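Local atomic coordinates of malonyl CoA-acyl carrier protein transacylase (Mycobacterium tuberculosis, PDB entry 2QC3), a protein that catalyses the transfer of the malonyl group from malonyl-CoA to holo-acyl carrier protein, a step that supplies malonyl-ACP for fatty acid biosynthesis. Residues H91-G94 with E95-A98. Sequence-based numbering, arbitrary orientation.
Sequences HSVG and EIAA. With ACY (acetic acid), chain B.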
ATOM      1  N   HIS A  91      -1.792  -1.020  -2.590  1.00 20.83           N
ATOM      2  CA  HIS A  91      -0.409  -1.064  -3.008  1.00 19.04           C
ATOM      3  C   HIS A  91       0.507  -1.260  -1.813  1.00 18.51           C
ATOM      4  O   HIS A  91       0.479  -0.473  -0.874  1.00 16.82           O
ATOM      5  CB  HIS A  91      -0.047   0.212  -3.795  1.00 17.44           C
ATOM      6  CG  HIS A  91       1.387   0.264  -4.251  1.00 18.94           C
ATOM      7  ND1 HIS A  91       1.749   0.253  -5.585  1.00 16.60           N
ATOM      8  CD2 HIS A  91       2.546   0.259  -3.552  1.00 16.12           C
ATOM      9  CE1 HIS A  91       3.068   0.228  -5.683  1.00 17.00           C
ATOM     10  NE2 HIS A  91       3.576   0.229  -4.463  1.00 18.87           N
ATOM     11  N   SER A  92       1.299  -2.331  -1.865  1.00 18.49           N
ATOM     12  CA  SER A  92       2.275  -2.642  -0.814  1.00 20.50           C
ATOM     13  C   SER A  92       1.651  -2.763   0.572  1.00 18.22           C
ATOM     14  O   SER A  92       0.818  -3.627   0.776  1.00 18.18           O
ATOM     15  CB  SER A  92       3.376  -1.568  -0.804  1.00 20.88           C
ATOM     16  OG  SER A  92       4.087  -1.529  -2.035  1.00 28.56           O
ATOM     17  N   VAL A  93       2.048  -1.917   1.519  1.00 17.93           N
ATOM     18  CA  VAL A  93       1.414  -2.010   2.822  1.00 20.15           C
ATOM     19  C   VAL A  93      -0.104  -1.733   2.693  1.00 19.59           C
ATOM     20  O   VAL A  93      -0.888  -2.190   3.520  1.00 20.04           O
ATOM     21  CB  VAL A  93       2.036  -1.038   3.840  1.00 20.80           C
ATOM     22  CG1 VAL A  93       1.801   0.411   3.426  1.00 21.93           C
ATOM     23  CG2 VAL A  93       1.439  -1.321   5.212  1.00 20.45           C
ATOM     24  N   GLY A  94      -0.511  -1.014   1.645  1.00 19.77           N
ATOM     25  CA  GLY A  94      -1.921  -0.727   1.425  1.00 20.49           C
ATOM     26  C   GLY A  94      -2.756  -1.989   1.309  1.00 19.30           C
ATOM     27  O   GLY A  94      -3.965  -1.968   1.521  1.00 19.41           O
ATOM     28  N   GLU A  95      -2.128  -3.104   0.965  1.00 20.97           N
ATOM     29  CA  GLU A  95      -2.886  -4.350   0.870  1.00 21.74           C
ATOM     30  C   GLU A  95      -3.564  -4.732   2.187  1.00 21.42           C
ATOM     31  O   GLU A  95      -4.660  -5.291   2.181  1.00 22.16           O
ATOM     32  CB  GLU A  95      -1.991  -5.499   0.418  1.00 23.22           C
ATOM     33  CG  GLU A  95      -1.503  -5.362  -1.012  1.00 25.85           C
ATOM     34  CD  GLU A  95      -1.239  -6.703  -1.647  1.00 25.08           C
ATOM     35  OE1 GLU A  95      -1.901  -7.019  -2.660  1.00 23.64           O
ATOM     36  OE2 GLU A  95      -0.375  -7.444  -1.126  1.00 24.20           O
ATOM     37  N   ILE A  96      -2.923  -4.440   3.314  1.00 21.20           N
ATOM     38  CA  ILE A  96      -3.515  -4.786   4.609  1.00 20.93           C
ATOM     39  C   ILE A  96      -4.830  -4.037   4.797  1.00 20.27           C
ATOM     40  O   ILE A  96      -5.815  -4.603   5.270  1.00 19.57           O
ATOM     41  CB  ILE A  96      -2.546  -4.469   5.784  1.00 20.47           C
ATOM     42  CG1 ILE A  96      -1.362  -5.449   5.752  1.00 23.00           C
ATOM     43  CG2 ILE A  96      -3.274  -4.586   7.110  1.00 19.67           C
ATOM     44  CD1 ILE A  96      -0.276  -5.163   6.785  1.00 22.81           C
ATOM     45  N   ALA A  97      -4.836  -2.762   4.416  1.00 20.25           N
ATOM     46  CA  ALA A  97      -6.037  -1.941   4.510  1.00 20.38           C
ATOM     47  C   ALA A  97      -7.064  -2.479   3.511  1.00 18.79           C
ATOM     48  O   ALA A  97      -8.255  -2.581   3.822  1.00 18.69           O
ATOM     49  CB  ALA A  97      -5.699  -0.480   4.198  1.00 20.34           C
ATOM     50  N   ALA A  98      -6.599  -2.832   2.315  1.00 18.74           N
ATOM     51  CA  ALA A  98      -7.481  -3.383   1.283  1.00 20.01           C
ATOM     52  C   ALA A  98      -8.156  -4.652   1.795  1.00 20.87           C
ATOM     53  O   ALA A  98      -9.340  -4.890   1.531  1.00 20.85           O
ATOM     54  CB  ALA A  98      -6.690  -3.696   0.018  1.00 18.12           C
TER
HETATM   55  C   ACY B 500       5.624  -1.204   1.574  1.00 61.08           C
HETATM   56  O   ACY B 500       5.803  -2.397   1.739  1.00 57.24           O
HETATM   57  OXT ACY B 500       4.481  -0.622   1.982  1.00 62.96           O
HETATM   58  CH3 ACY B 500       6.678  -0.363   0.909  1.00 58.45           C
HETATM   59  O   HOH W   1       1.320  -6.428   0.499  1.00 19.87           O
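Glu95 turns CG beside its own backbone N (chi1 -68°), which lays CG beside Ser92 O, 3.4 Å away. Ser92 keeps OG anti to its carbonyl carbon, and its CB leaves the backbone on the side away from 95-98. The sequence Gly-His-Ser-Val-Gly and the sharp turn between strand 86-90 and helix 94-101 fit a nucleophile elbow. Ser92 is the likely nucleophile by similarity, and its side chain touches His195, the second proposed active-site residue. Ser92 has phi 57° and psi -118°, the strained backbone of such an elbow, in a type II' turn closed by Gly94 N to His91 O at 2.8 Å. Gly94 has no side chain where the turn brings it close to His91 O.

The helix follows closely after the turn. Glu95 N donates to Ser92 O at 3.0 Å. Ile96 N donates to Val93 O at the same distance. Ala98 N then bonds Gly94 O at 2.9 Å, as the first i to i+4 bond of this segment. A water lies within hydrogen-bonding distance of Ser92 O and Glu95 OE2, though other acceptors compete for its protons. The other carboxylate oxygen, OE1, accepts from Asn225 N, while Asn225 OD1 takes the N-H of Ser92. Asn225 thus ties Glu95 to the elbow from outside.

Val93 packs on helices 57-77 and 107-125. On the active-site side lies an acetic acid, probably from the crystallisation liquor. The acetic acid OXT accepts from Val93 N at 2.8 Å. The acetic acid is also hydrogen-bonded to Arg117 NH1. Its OXT lies 3.1 Å from Ser92 CB.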